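Local structure of SnoaL-like domain-containing protein (Kribbella flavida, 4LMI) at residues B[67-72]-B[79-84]; B[35-40]-B[106-111]; B[8-13]-B[72-77]. The protein is of unknown function but has a SnoaL-like domain of the NTF2 clan and may act as a ketosteroid isomerase-like enzyme. All blocks are in the same frame, centred on the assembly; numbering follows the deposited sequence.

Contact 1 of 3, residues B[67-72]-B[79-84]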
ATOM      1  N   LEU B  67      16.239  -3.408   0.042  1.00 35.28           N
ATOM      2  CA  LEU B  67      14.831  -3.744   0.229  1.00 33.51           C
ATOM      3  C   LEU B  67      14.603  -5.245   0.349  1.00 33.18           C
ATOM      4  O   LEU B  67      15.363  -6.051  -0.188  1.00 35.62           O
ATOM      5  CB  LEU B  67      13.947  -3.122  -0.868  1.00 36.13           C
ATOM      6  CG  LEU B  67      14.179  -3.429  -2.346  1.00 38.12           C
ATOM      7  CD1 LEU B  67      13.421  -4.679  -2.768  1.00 40.44           C
ATOM      8  CD2 LEU B  67      13.735  -2.240  -3.187  1.00 41.56           C
ATOM      9  N   THR B  68      13.561  -5.595   1.094  1.00 30.55           N
ATOM     10  CA  THR B  68      13.107  -6.969   1.242  1.00 32.08           C
ATOM     11  C   THR B  68      11.596  -6.955   1.083  1.00 29.57           C
ATOM     12  O   THR B  68      10.899  -6.242   1.809  1.00 29.39           O
ATOM     13  CB  THR B  68      13.474  -7.539   2.626  1.00 32.40           C
ATOM     14  OG1 THR B  68      14.884  -7.418   2.831  1.00 35.46           O
ATOM     15  CG2 THR B  68      13.077  -9.007   2.736  1.00 33.04           C
ATOM     16  N   VAL B  69      11.096  -7.728   0.123  1.00 28.65           N
ATOM     17  CA  VAL B  69       9.659  -7.833  -0.105  1.00 27.77           C
ATOM     18  C   VAL B  69       8.997  -8.545   1.083  1.00 26.23           C
ATOM     19  O   VAL B  69       9.461  -9.604   1.515  1.00 28.90           O
ATOM     20  CB  VAL B  69       9.351  -8.573  -1.424  1.00 26.36           C
ATOM     21  CG1 VAL B  69       7.861  -8.867  -1.545  1.00 26.52           C
ATOM     22  CG2 VAL B  69       9.840  -7.760  -2.623  1.00 25.73           C
ATOM     23  N   THR B  70       7.930  -7.949   1.613  1.00 27.42           N
ATOM     24  CA  THR B  70       7.209  -8.516   2.765  1.00 29.39           C
ATOM     25  C   THR B  70       5.824  -9.039   2.393  1.00 27.45           C
ATOM     26  O   THR B  70       5.325  -9.993   3.002  1.00 26.76           O
ATOM     27  CB  THR B  70       7.091  -7.506   3.923  1.00 29.70           C
ATOM     28  OG1 THR B  70       6.614  -6.248   3.421  1.00 29.21           O
ATOM     29  CG2 THR B  70       8.445  -7.303   4.578  1.00 30.73           C
ATOM     30  N   ARG B  71       5.202  -8.402   1.403  1.00 27.18           N
ATOM     31  CA  ARG B  71       3.942  -8.879   0.840  1.00 24.83           C
ATOM     32  C   ARG B  71       3.986  -8.662  -0.651  1.00 23.86           C
ATOM     33  O   ARG B  71       4.566  -7.678  -1.123  1.00 23.81           O
ATOM     34  CB  ARG B  71       2.738  -8.111   1.392  1.00 25.29           C
ATOM     35  CG  ARG B  71       2.566  -8.119   2.900  1.00 26.68           C
ATOM     36  CD  ARG B  71       1.369  -7.261   3.274  1.00 27.38           C
ATOM     37  NE  ARG B  71       1.232  -7.066   4.713  1.00 31.80           N
ATOM     38  CZ  ARG B  71       1.942  -6.208   5.443  1.00 32.28           C
ATOM     39  NH1 ARG B  71       2.873  -5.450   4.878  1.00 29.92           N
ATOM     40  NH2 ARG B  71       1.719  -6.113   6.754  1.00 31.84           N
ATOM     41  N   LEU B  72       3.371  -9.575  -1.392  1.00 24.35           N
ATOM     42  CA  LEU B  72       3.240  -9.410  -2.833  1.00 24.93           C
ATOM     43  C   LEU B  72       1.891  -9.950  -3.294  1.00 25.51           C
ATOM     44  O   LEU B  72       1.663 -11.162  -3.303  1.00 26.81           O
ATOM     45  CB  LEU B  72       4.403 -10.088  -3.576  1.00 25.08           C
ATOM     46  CG  LEU B  72       4.675  -9.667  -5.031  1.00 27.21           C
ATOM     47  CD1 LEU B  72       6.083 -10.058  -5.452  1.00 28.95           C
ATOM     48  CD2 LEU B  72       3.655 -10.242  -6.012  1.00 31.37           C
ATOM     49  N   ALA B  79      -0.406  -5.249  -9.325  1.00 21.78           N
ATOM     50  CA  ALA B  79       0.301  -5.791  -8.165  1.00 20.75           C
ATOM     51  C   ALA B  79       0.370  -4.749  -7.056  1.00 21.13           C
ATOM     52  O   ALA B  79       0.409  -3.546  -7.323  1.00 21.48           O
ATOM     53  CB  ALA B  79       1.707  -6.246  -8.549  1.00 19.58           C
ATOM     54  N   ALA B  80       0.350  -5.214  -5.810  1.00 21.73           N
ATOM     55  CA  ALA B  80       0.655  -4.359  -4.661  1.00 20.93           C
ATOM     56  C   ALA B  80       1.730  -5.066  -3.862  1.00 22.99           C
ATOM     57  O   ALA B  80       1.590  -6.246  -3.520  1.00 22.52           O
ATOM     58  CB  ALA B  80      -0.578  -4.124  -3.810  1.00 22.03           C
ATOM     59  N   VAL B  81       2.813  -4.354  -3.579  1.00 21.86           N
ATOM     60  CA  VAL B  81       3.974  -4.959  -2.945  1.00 22.61           C
ATOM     61  C   VAL B  81       4.398  -4.075  -1.786  1.00 24.66           C
ATOM     62  O   VAL B  81       4.546  -2.861  -1.946  1.00 25.81           O
ATOM     63  CB  VAL B  81       5.145  -5.103  -3.944  1.00 22.94           C
ATOM     64  CG1 VAL B  81       6.334  -5.804  -3.298  1.00 23.72           C
ATOM     65  CG2 VAL B  81       4.708  -5.840  -5.211  1.00 22.52           C
ATOM     66  N   SER B  82       4.562  -4.669  -0.610  1.00 25.36           N
ATOM     67  CA  SER B  82       5.185  -3.942   0.484  1.00 25.99           C
ATOM     68  C   SER B  82       6.613  -4.429   0.640  1.00 26.72           C
ATOM     69  O   SER B  82       6.906  -5.607   0.413  1.00 26.10           O
ATOM     70  CB  SER B  82       4.402  -4.072   1.796  1.00 27.62           C
ATOM     71  OG  SER B  82       4.333  -5.418   2.217  1.00 27.15           O
ATOM     72  N   VAL B  83       7.498  -3.502   0.992  1.00 28.11           N
ATOM     73  CA  VAL B  83       8.902  -3.806   1.218  1.00 26.93           C
ATOM     74  C   VAL B  83       9.377  -3.177   2.523  1.00 27.68           C
ATOM     75  O   VAL B  83       8.900  -2.102   2.923  1.00 29.23           O
ATOM     76  CB  VAL B  83       9.811  -3.326   0.050  1.00 26.88           C
ATOM     77  CG1 VAL B  83       9.420  -3.992  -1.265  1.00 28.44           C
ATOM     78  CG2 VAL B  83       9.777  -1.803  -0.093  1.00 26.93           C
ATOM     79  N   ASN B  84      10.291  -3.866   3.203  1.00 27.61           N
ATOM     80  CA  ASN B  84      11.096  -3.226   4.230  1.00 30.93           C
ATOM     81  C   ASN B  84      12.323  -2.620   3.576  1.00 31.71           C
ATOM     82  O   ASN B  84      13.089  -3.312   2.914  1.00 34.27           O
ATOM     83  CB  ASN B  84      11.489  -4.208   5.338  1.00 31.96           C
ATOM     84  CG  ASN B  84      10.349  -4.487   6.300  1.00 35.04           C
ATOM     85  OD1 ASN B  84       9.392  -3.708   6.406  1.00 38.74           O
ATOM     86  ND2 ASN B  84      10.444  -5.600   7.011  1.00 37.22           N
TER
HETATM   87  O   HOH W   1      15.695  -4.531   3.669  1.00 49.24           O
HETATM   88  O   HOH W   2       6.998  -4.167   4.870  1.00 31.65           O
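A beta hairpin with a classic bulge pairs 67-72 with 79-84: strand 65-75, outermost in the chain's own sheet of the NTF2-like fold, lies beside its neighbour 78-87. Thr68 and Asn84 are a hydrogen-bonded antiparallel pair, whereas Val69 and Val83 form a non-hydrogen-bonded one. The register then slips by one residue, so that both Thr70 and Arg71 face Ser82. The Ser82 carbonyl O receives the Thr70 N-H at 2.8 Å, nearly straight at 175° but with the donor above the carbonyl plane, and the Arg71 N-H only weakly at 3.4 Å. Ser82 also works through its hydroxyl: with OG between the backbone N and the carbonyl carbon (chi1 62°), it donates to Thr70 OG1 at 2.7 Å and accepts an N-H from Arg71 NH1 at 3.0 Å. That NH1 approaches with Ser82 OG close to the guanidinium plane, while its charge pairs with Asp134 and the group makes a cation-pi contact with Phe97 of the second subunit. On the opposite face, Val69 CG1 meets Val81 CG1, and Phe18 of helix 6-22 packs on both valines. Asn84, its amide bound to Leu133 O and Arg135 N, lays ND2 3.6 Å from Thr70 CG2. A water bridges two side chains on the polar side, accepting from Thr70 OG1 at 2.6 Å and donating to Asn84 OD1 at 2.9 Å.

Contact 2 of 3, residues B[35-40]-B[106-111]; sequences EDVRYE and SRVTDF
Parallel strand pairing joins 37-40 to 106-111 inside the mixed sheet of the NTF2-like fold, bringing together two strands far apart in sequence. The N-to-C directions of the two strands differ by 10°, and the backbone bonds alternate in the manner of a parallel pair: Arg38 N to Ser106 O, Val108 N to Arg38 O, Glu40 N to Val108 O and Asp110 N to Glu40 O. The last is the straightest, with an angle of 174° at the hydrogen.

Tyr39 and Val108 share one face. With CG anti to the backbone N, the tyrosine ring turns an edge to the valine, CD1 lying 3.5 Å from Val108 CG1. The same edge runs on to Asp110, where Tyr39 OH donates to Asp110 OD2 at 2.8 Å. The ring and carboxylate planes stand 79° apart, and the hydroxyl meets OD2 from well above the carboxylate plane. Trp112 NE1 also binds OD2; these two donors would probably favour a charged Asp110. A bound buffer molecule about 4 Å from the Tyr39 side chain is consistent with a pocket on this face.

On the other face of the sheet, Arg38 and Arg107 run alongside each other despite like charge, with Arg107 NH1 over one face of the Arg38 guanidinium and 3.7 Å from Arg38 CD. Arg38 NH1 makes a salt bridge of 2.9 Å to Glu40 OE2, an oxygen that also accepts the backbone N-H of Glu132 of the second subunit. Helix 51-59 covers the Tyr39 face, with Tyr54 touching both Tyr39 and Val108, while strands 46-49 and 90-101 flank the pair on its two outer edges.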
ATOM      1  N   GLU B  35       8.408   1.251 -22.464  1.00 22.30           N
ATOM      2  CA  GLU B  35       9.120   2.449 -22.912  1.00 24.95           C
ATOM      3  C   GLU B  35       8.469   3.715 -22.336  1.00 26.26           C
ATOM      4  O   GLU B  35       9.164   4.682 -22.025  1.00 26.80           O
ATOM      5  CB  GLU B  35       9.231   2.518 -24.443  1.00 30.71           C
ATOM      6  CG  GLU B  35      10.264   3.533 -24.916  1.00 35.85           C
ATOM      7  CD  GLU B  35      10.705   3.339 -26.355  1.00 48.27           C
ATOM      8  OE1 GLU B  35       9.874   2.942 -27.200  1.00 51.18           O
ATOM      9  OE2 GLU B  35      11.895   3.598 -26.640  1.00 60.23           O
ATOM     10  N   ASP B  36       7.147   3.686 -22.164  1.00 23.83           N
ATOM     11  CA  ASP B  36       6.416   4.840 -21.633  1.00 24.04           C
ATOM     12  C   ASP B  36       5.965   4.657 -20.184  1.00 22.75           C
ATOM     13  O   ASP B  36       4.929   5.195 -19.779  1.00 23.35           O
ATOM     14  CB  ASP B  36       5.217   5.174 -22.531  1.00 28.47           C
ATOM     15  CG  ASP B  36       4.153   4.079 -22.538  1.00 30.14           C
ATOM     16  OD1 ASP B  36       4.376   2.991 -21.957  1.00 30.86           O
ATOM     17  OD2 ASP B  36       3.081   4.314 -23.131  1.00 34.23           O
ATOM     18  N   VAL B  37       6.740   3.898 -19.409  1.00 21.82           N
ATOM     19  CA  VAL B  37       6.440   3.690 -17.992  1.00 20.70           C
ATOM     20  C   VAL B  37       6.239   5.030 -17.278  1.00 20.90           C
ATOM     21  O   VAL B  37       6.942   6.013 -17.551  1.00 23.07           O
ATOM     22  CB  VAL B  37       7.501   2.815 -17.275  1.00 19.00           C
ATOM     23  CG1 VAL B  37       8.878   3.476 -17.304  1.00 21.99           C
ATOM     24  CG2 VAL B  37       7.072   2.503 -15.840  1.00 18.71           C
ATOM     25  N   ARG B  38       5.250   5.060 -16.396  1.00 21.81           N
ATOM     26  CA  ARG B  38       4.927   6.259 -15.635  1.00 20.99           C
ATOM     27  C   ARG B  38       5.062   5.964 -14.143  1.00 23.57           C
ATOM     28  O   ARG B  38       4.417   5.049 -13.624  1.00 23.15           O
ATOM     29  CB  ARG B  38       3.517   6.742 -15.979  1.00 20.54           C
ATOM     30  CG  ARG B  38       3.023   7.881 -15.098  1.00 21.95           C
ATOM     31  CD  ARG B  38       1.763   8.507 -15.665  1.00 25.91           C
ATOM     32  NE  ARG B  38       1.007   9.191 -14.628  1.00 28.08           N
ATOM     33  CZ  ARG B  38       0.165  10.199 -14.842  1.00 27.55           C
ATOM     34  NH1 ARG B  38      -0.475  10.742 -13.817  1.00 27.87           N
ATOM     35  NH2 ARG B  38      -0.029  10.674 -16.067  1.00 27.14           N
ATOM     36  N   TYR B  39       5.916   6.745 -13.482  1.00 22.41           N
ATOM     37  CA  TYR B  39       6.200   6.620 -12.053  1.00 21.52           C
ATOM     38  C   TYR B  39       5.620   7.808 -11.301  1.00 21.51           C
ATOM     39  O   TYR B  39       5.788   8.953 -11.717  1.00 23.06           O
ATOM     40  CB  TYR B  39       7.717   6.588 -11.849  1.00 22.73           C
ATOM     41  CG  TYR B  39       8.204   6.583 -10.414  1.00 23.37           C
ATOM     42  CD1 TYR B  39       8.108   5.437  -9.628  1.00 23.62           C
ATOM     43  CD2 TYR B  39       8.813   7.710  -9.858  1.00 27.05           C
ATOM     44  CE1 TYR B  39       8.583   5.413  -8.330  1.00 24.04           C
ATOM     45  CE2 TYR B  39       9.288   7.699  -8.552  1.00 27.99           C
ATOM     46  CZ  TYR B  39       9.170   6.548  -7.796  1.00 26.83           C
ATOM     47  OH  TYR B  39       9.638   6.521  -6.507  1.00 28.67           O
ATOM     48  N   GLU B  40       4.938   7.532 -10.195  1.00 21.17           N
ATOM     49  CA  GLU B  40       4.435   8.587  -9.325  1.00 22.34           C
ATOM     50  C   GLU B  40       4.886   8.353  -7.898  1.00 23.53           C
ATOM     51  O   GLU B  40       4.936   7.206  -7.434  1.00 22.25           O
ATOM     52  CB  GLU B  40       2.910   8.613  -9.328  1.00 24.42           C
ATOM     53  CG  GLU B  40       2.238   9.051 -10.618  1.00 26.00           C
ATOM     54  CD  GLU B  40       0.728   9.030 -10.462  1.00 27.60           C
ATOM     55  OE1 GLU B  40       0.238   8.250  -9.624  1.00 34.07           O
ATOM     56  OE2 GLU B  40       0.028   9.782 -11.156  1.00 30.92           O
ATOM     57  N   SER B 106       3.980  -0.878 -16.682  0.50 20.26           N
ATOM     58  CA  SER B 106       3.458   0.321 -17.322  0.50 19.91           C
ATOM     59  C   SER B 106       3.308   1.496 -16.348  0.50 20.48           C
ATOM     60  O   SER B 106       3.486   2.653 -16.728  0.50 21.54           O
ATOM     61  CB  SER B 106       2.116  -0.006 -17.976  0.50 19.08           C
ATOM     62  OG  SER B 106       1.508   1.141 -18.525  0.50 16.58           O
ATOM     63  N   ARG B 107       2.968   1.195 -15.096  1.00 21.38           N
ATOM     64  CA  ARG B 107       2.803   2.218 -14.065  1.00 20.27           C
ATOM     65  C   ARG B 107       3.429   1.744 -12.770  1.00 20.91           C
ATOM     66  O   ARG B 107       3.339   0.559 -12.428  1.00 21.65           O
ATOM     67  CB  ARG B 107       1.325   2.545 -13.836  1.00 23.21           C
ATOM     68  CG  ARG B 107       0.626   3.115 -15.062  1.00 24.93           C
ATOM     69  CD  ARG B 107      -0.822   3.479 -14.799  1.00 27.89           C
ATOM     70  NE  ARG B 107      -1.469   3.872 -16.048  1.00 35.33           N
ATOM     71  CZ  ARG B 107      -1.579   5.127 -16.482  1.00 34.64           C
ATOM     72  NH1 ARG B 107      -1.103   6.135 -15.761  1.00 35.63           N
ATOM     73  NH2 ARG B 107      -2.178   5.373 -17.638  1.00 39.13           N
ATOM     74  N   VAL B 108       4.076   2.669 -12.069  1.00 19.39           N
ATOM     75  CA  VAL B 108       4.624   2.410 -10.737  1.00 20.88           C
ATOM     76  C   VAL B 108       4.147   3.557  -9.863  1.00 20.64           C
ATOM     77  O   VAL B 108       4.370   4.713 -10.199  1.00 22.26           O
ATOM     78  CB  VAL B 108       6.177   2.382 -10.745  1.00 20.58           C
ATOM     79  CG1 VAL B 108       6.744   2.203  -9.338  1.00 20.51           C
ATOM     80  CG2 VAL B 108       6.709   1.290 -11.666  1.00 22.72           C
ATOM     81  N   THR B 109       3.472   3.247  -8.761  1.00 21.22           N
ATOM     82  CA  THR B 109       3.081   4.274  -7.800  1.00 20.71           C
ATOM     83  C   THR B 109       3.637   3.875  -6.442  1.00 20.92           C
ATOM     84  O   THR B 109       3.240   2.848  -5.885  1.00 20.92           O
ATOM     85  CB  THR B 109       1.548   4.474  -7.768  1.00 21.63           C
ATOM     86  OG1 THR B 109       1.100   4.827  -9.080  1.00 25.86           O
ATOM     87  CG2 THR B 109       1.152   5.591  -6.811  1.00 20.76           C
ATOM     88  N   ASP B 110       4.570   4.693  -5.948  1.00 22.26           N
ATOM     89  CA  ASP B 110       5.333   4.437  -4.724  1.00 22.15           C
ATOM     90  C   ASP B 110       4.741   5.210  -3.561  1.00 21.26           C
ATOM     91  O   ASP B 110       4.476   6.411  -3.689  1.00 22.57           O
ATOM     92  CB  ASP B 110       6.773   4.949  -4.890  1.00 23.62           C
ATOM     93  CG  ASP B 110       7.751   3.896  -5.410  1.00 23.94           C
ATOM     94  OD1 ASP B 110       7.344   2.895  -6.038  1.00 22.64           O
ATOM     95  OD2 ASP B 110       8.970   4.106  -5.203  1.00 25.76           O
ATOM     96  N   PHE B 111       4.557   4.523  -2.433  1.00 22.45           N
ATOM     97  CA  PHE B 111       4.286   5.155  -1.144  1.00 24.07           C
ATOM     98  C   PHE B 111       5.395   4.773  -0.176  1.00 24.40           C
ATOM     99  O   PHE B 111       5.812   3.611  -0.135  1.00 22.99           O
ATOM    100  CB  PHE B 111       2.944   4.685  -0.573  1.00 24.09           C
ATOM    101  CG  PHE B 111       1.757   5.127  -1.374  1.00 23.53           C
ATOM    102  CD1 PHE B 111       1.210   6.398  -1.184  1.00 24.74           C
ATOM    103  CD2 PHE B 111       1.176   4.274  -2.315  1.00 22.18           C
ATOM    104  CE1 PHE B 111       0.108   6.813  -1.919  1.00 24.64           C
ATOM    105  CE2 PHE B 111       0.072   4.685  -3.053  1.00 24.50           C
ATOM    106  CZ  PHE B 111      -0.460   5.958  -2.855  1.00 24.47           C
TER
HETATM  107  O   HOH W   3       2.473   4.193 -18.852  1.00 24.98           O
HETATM  108  O   HOH W   4       2.636   0.982 -21.090  1.00 32.32           O
HETATM  109  O   HOH W   5       2.087   5.674 -11.918  1.00 28.71           O

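Contact 3 of 3, residues B[8-13]-B[72-77]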
ATOM      1  N   GLU B   8      -0.925 -14.528 -12.811  1.00 24.10           N
ATOM      2  CA  GLU B   8       0.355 -15.181 -12.539  1.00 25.76           C
ATOM      3  C   GLU B   8       1.521 -14.527 -13.291  1.00 25.36           C
ATOM      4  O   GLU B   8       2.641 -14.453 -12.771  1.00 26.51           O
ATOM      5  CB  GLU B   8       0.276 -16.703 -12.731  1.00 28.65           C
ATOM      6  CG  GLU B   8      -0.674 -17.393 -11.743  1.00 31.16           C
ATOM      7  CD  GLU B   8      -0.497 -16.937 -10.293  1.00 33.49           C
ATOM      8  OE1 GLU B   8       0.642 -16.971  -9.780  1.00 32.39           O
ATOM      9  OE2 GLU B   8      -1.508 -16.548  -9.658  1.00 35.05           O
ATOM     10  N   GLN B   9       1.242 -14.011 -14.491  1.00 23.86           N
ATOM     11  CA  GLN B   9       2.229 -13.237 -15.247  1.00 24.73           C
ATOM     12  C   GLN B   9       2.649 -11.988 -14.470  1.00 23.65           C
ATOM     13  O   GLN B   9       3.841 -11.697 -14.327  1.00 25.69           O
ATOM     14  CB  GLN B   9       1.675 -12.863 -16.623  1.00 30.82           C
ATOM     15  CG  GLN B   9       2.630 -12.049 -17.484  1.00 38.91           C
ATOM     16  CD  GLN B   9       2.285 -12.094 -18.960  1.00 51.22           C
ATOM     17  OE1 GLN B   9       1.262 -12.658 -19.359  1.00 60.51           O
ATOM     18  NE2 GLN B   9       3.147 -11.506 -19.783  1.00 49.51           N
ATOM     19  N   THR B  10       1.661 -11.267 -13.952  1.00 19.59           N
ATOM     20  CA  THR B  10       1.904 -10.087 -13.124  1.00 19.45           C
ATOM     21  C   THR B  10       2.697 -10.432 -11.866  1.00 21.90           C
ATOM     22  O   THR B  10       3.636  -9.707 -11.499  1.00 22.93           O
ATOM     23  CB  THR B  10       0.567  -9.424 -12.756  1.00 20.53           C
ATOM     24  OG1 THR B  10      -0.026  -8.919 -13.957  1.00 22.28           O
ATOM     25  CG2 THR B  10       0.754  -8.273 -11.760  1.00 19.72           C
ATOM     26  N   ARG B  11       2.331 -11.534 -11.209  1.00 20.32           N
ATOM     27  CA  ARG B  11       3.058 -11.969 -10.014  1.00 21.25           C
ATOM     28  C   ARG B  11       4.552 -12.163 -10.302  1.00 22.71           C
ATOM     29  O   ARG B  11       5.402 -11.640  -9.577  1.00 24.13           O
ATOM     30  CB  ARG B  11       2.462 -13.254  -9.426  1.00 23.05           C
ATOM     31  CG  ARG B  11       2.945 -13.548  -8.008  1.00 23.02           C
ATOM     32  CD  ARG B  11       2.470 -14.900  -7.479  1.00 25.23           C
ATOM     33  NE  ARG B  11       1.035 -15.101  -7.688  1.00 24.25           N
ATOM     34  CZ  ARG B  11       0.078 -14.571  -6.930  1.00 24.64           C
ATOM     35  NH1 ARG B  11       0.394 -13.812  -5.885  1.00 24.68           N
ATOM     36  NH2 ARG B  11      -1.203 -14.803  -7.214  1.00 25.91           N
ATOM     37  N   ALA B  12       4.859 -12.906 -11.365  1.00 23.36           N
ATOM     38  CA  ALA B  12       6.241 -13.170 -11.763  1.00 24.16           C
ATOM     39  C   ALA B  12       6.962 -11.871 -12.114  1.00 24.81           C
ATOM     40  O   ALA B  12       8.129 -11.681 -11.742  1.00 24.43           O
ATOM     41  CB  ALA B  12       6.287 -14.148 -12.937  1.00 27.20           C
ATOM     42  N   LEU B  13       6.262 -10.966 -12.802  1.00 23.11           N
ATOM     43  CA  LEU B  13       6.873  -9.713 -13.221  1.00 21.38           C
ATOM     44  C   LEU B  13       7.167  -8.788 -12.031  1.00 21.31           C
ATOM     45  O   LEU B  13       8.242  -8.187 -11.973  1.00 22.29           O
ATOM     46  CB  LEU B  13       6.023  -9.009 -14.287  1.00 23.17           C
ATOM     47  CG  LEU B  13       6.617  -7.735 -14.907  1.00 27.50           C
ATOM     48  CD1 LEU B  13       7.903  -8.026 -15.669  1.00 31.18           C
ATOM     49  CD2 LEU B  13       5.606  -7.063 -15.821  1.00 28.77           C
ATOM     50  N   LEU B  72       3.371  -9.575  -1.392  1.00 24.35           N
ATOM     51  CA  LEU B  72       3.240  -9.410  -2.833  1.00 24.93           C
ATOM     52  C   LEU B  72       1.891  -9.950  -3.294  1.00 25.51           C
ATOM     53  O   LEU B  72       1.663 -11.162  -3.303  1.00 26.81           O
ATOM     54  CB  LEU B  72       4.403 -10.088  -3.576  1.00 25.08           C
ATOM     55  CG  LEU B  72       4.675  -9.667  -5.031  1.00 27.21           C
ATOM     56  CD1 LEU B  72       6.083 -10.058  -5.452  1.00 28.95           C
ATOM     57  CD2 LEU B  72       3.655 -10.242  -6.012  1.00 31.37           C
ATOM     58  N   LEU B  73       0.993  -9.041  -3.668  1.00 24.11           N
ATOM     59  CA  LEU B  73      -0.315  -9.425  -4.191  1.00 23.11           C
ATOM     60  C   LEU B  73      -0.385  -9.146  -5.681  1.00 21.73           C
ATOM     61  O   LEU B  73       0.091  -8.107  -6.139  1.00 21.76           O
ATOM     62  CB  LEU B  73      -1.436  -8.673  -3.466  1.00 25.53           C
ATOM     63  CG  LEU B  73      -1.767  -9.069  -2.024  1.00 25.51           C
ATOM     64  CD1 LEU B  73      -0.693  -8.617  -1.040  1.00 27.47           C
ATOM     65  CD2 LEU B  73      -3.114  -8.472  -1.641  1.00 26.71           C
ATOM     66  N   ALA B  74      -0.965 -10.082  -6.429  1.00 20.40           N
ATOM     67  CA  ALA B  74      -1.204  -9.917  -7.866  1.00 20.77           C
ATOM     68  C   ALA B  74      -2.678 -10.167  -8.162  1.00 20.62           C
ATOM     69  O   ALA B  74      -3.282 -11.088  -7.609  1.00 22.64           O
ATOM     70  CB  ALA B  74      -0.333 -10.877  -8.669  1.00 22.59           C
ATOM     71  N   ASP B  75      -3.250  -9.342  -9.032  1.00 21.54           N
ATOM     72  CA  ASP B  75      -4.675  -9.390  -9.357  1.00 20.55           C
ATOM     73  C   ASP B  75      -4.813  -8.840 -10.770  1.00 21.69           C
ATOM     74  O   ASP B  75      -4.776  -7.624 -10.971  1.00 21.97           O
ATOM     75  CB  ASP B  75      -5.454  -8.539  -8.342  1.00 20.34           C
ATOM     76  CG  ASP B  75      -6.960  -8.471  -8.616  1.00 22.11           C
ATOM     77  OD1 ASP B  75      -7.486  -9.160  -9.523  1.00 23.53           O
ATOM     78  OD2 ASP B  75      -7.633  -7.706  -7.891  1.00 22.99           O
ATOM     79  N   GLY B  76      -4.950  -9.730 -11.751  1.00 21.72           N
ATOM     80  CA  GLY B  76      -4.996  -9.305 -13.156  1.00 21.84           C
ATOM     81  C   GLY B  76      -3.712  -8.577 -13.537  1.00 20.24           C
ATOM     82  O   GLY B  76      -2.618  -9.101 -13.311  1.00 22.88           O
ATOM     83  N   PRO B  77      -3.827  -7.350 -14.080  1.00 19.11           N
ATOM     84  CA  PRO B  77      -2.638  -6.594 -14.484  1.00 21.27           C
ATOM     85  C   PRO B  77      -1.991  -5.833 -13.318  1.00 22.39           C
ATOM     86  O   PRO B  77      -0.999  -5.127 -13.522  1.00 24.08           O
ATOM     87  CB  PRO B  77      -3.203  -5.600 -15.506  1.00 23.35           C
ATOM     88  CG  PRO B  77      -4.583  -5.318 -14.997  1.00 23.05           C
ATOM     89  CD  PRO B  77      -5.068  -6.600 -14.356  1.00 21.43           C
TER
HETATM   90  O   HOH W   6       2.822 -13.558  -4.298  1.00 29.13           O
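Helix-on-sheet packing sets the N-terminal helix 6-22 against the end of strand 65-75, the two segment axes passing 7.1 Å apart with N-to-C directions 148° apart. Thr10 holds the turn after the strand: its OG1, anti to the carbonyl carbon, donates to a lone pair of Gly76 O at 2.7 Å and is also hydrogen-bonded with Asp6 O one turn back. The positive phi of Gly76 (60°) favours glycine. The next residue, Arg11, lies over Ala74, whose CB sits 4.0 Å above the centre of the guanidinium plane and 3.7 Å from Arg11 CB. The bend at chi3 (-48°) lets Glu8 grip the group side-on, OE1 taking NE at 2.8 Å and OE2 taking NH2, both through syn lone pairs and close to the guanidinium plane. This pair of bonds fixes the guanidinium's rotation and leads NH1 to a water donating to Leu72 O and to a salt bridge with Asp75 of the second subunit. An alanine here removes the guanidinium, its cover on Ala74 and both salt bridges, which would probably loosen the helix on this strand and the dimer contact. A helix laid across a curved sheet is characteristic of the NTF2-like alpha+beta cone.

All three contacts draw on one mixed sheet, but from different places. Contact 2 is the most buried, its centre about 16 Å from those of the other two, and its strands have neighbours on both outer sides. Contacts 1 and 3 are partly buried; they share strand 65-75 and Leu72, which packs on hairpin and helix in turn, and touch where Ala80 O probably accepts the Leu73 N-H and Ala79 CB packs on Thr10 CG2. The chemistry differs accordingly: backbone bonds dominate the two strand pairings, interrupted by a bulge in contact 1 and regular between the segments in contact 2, whereas contact 3 depends on side chains. Each also reaches the second subunit, among others through Arg71, Glu40 and Arg11.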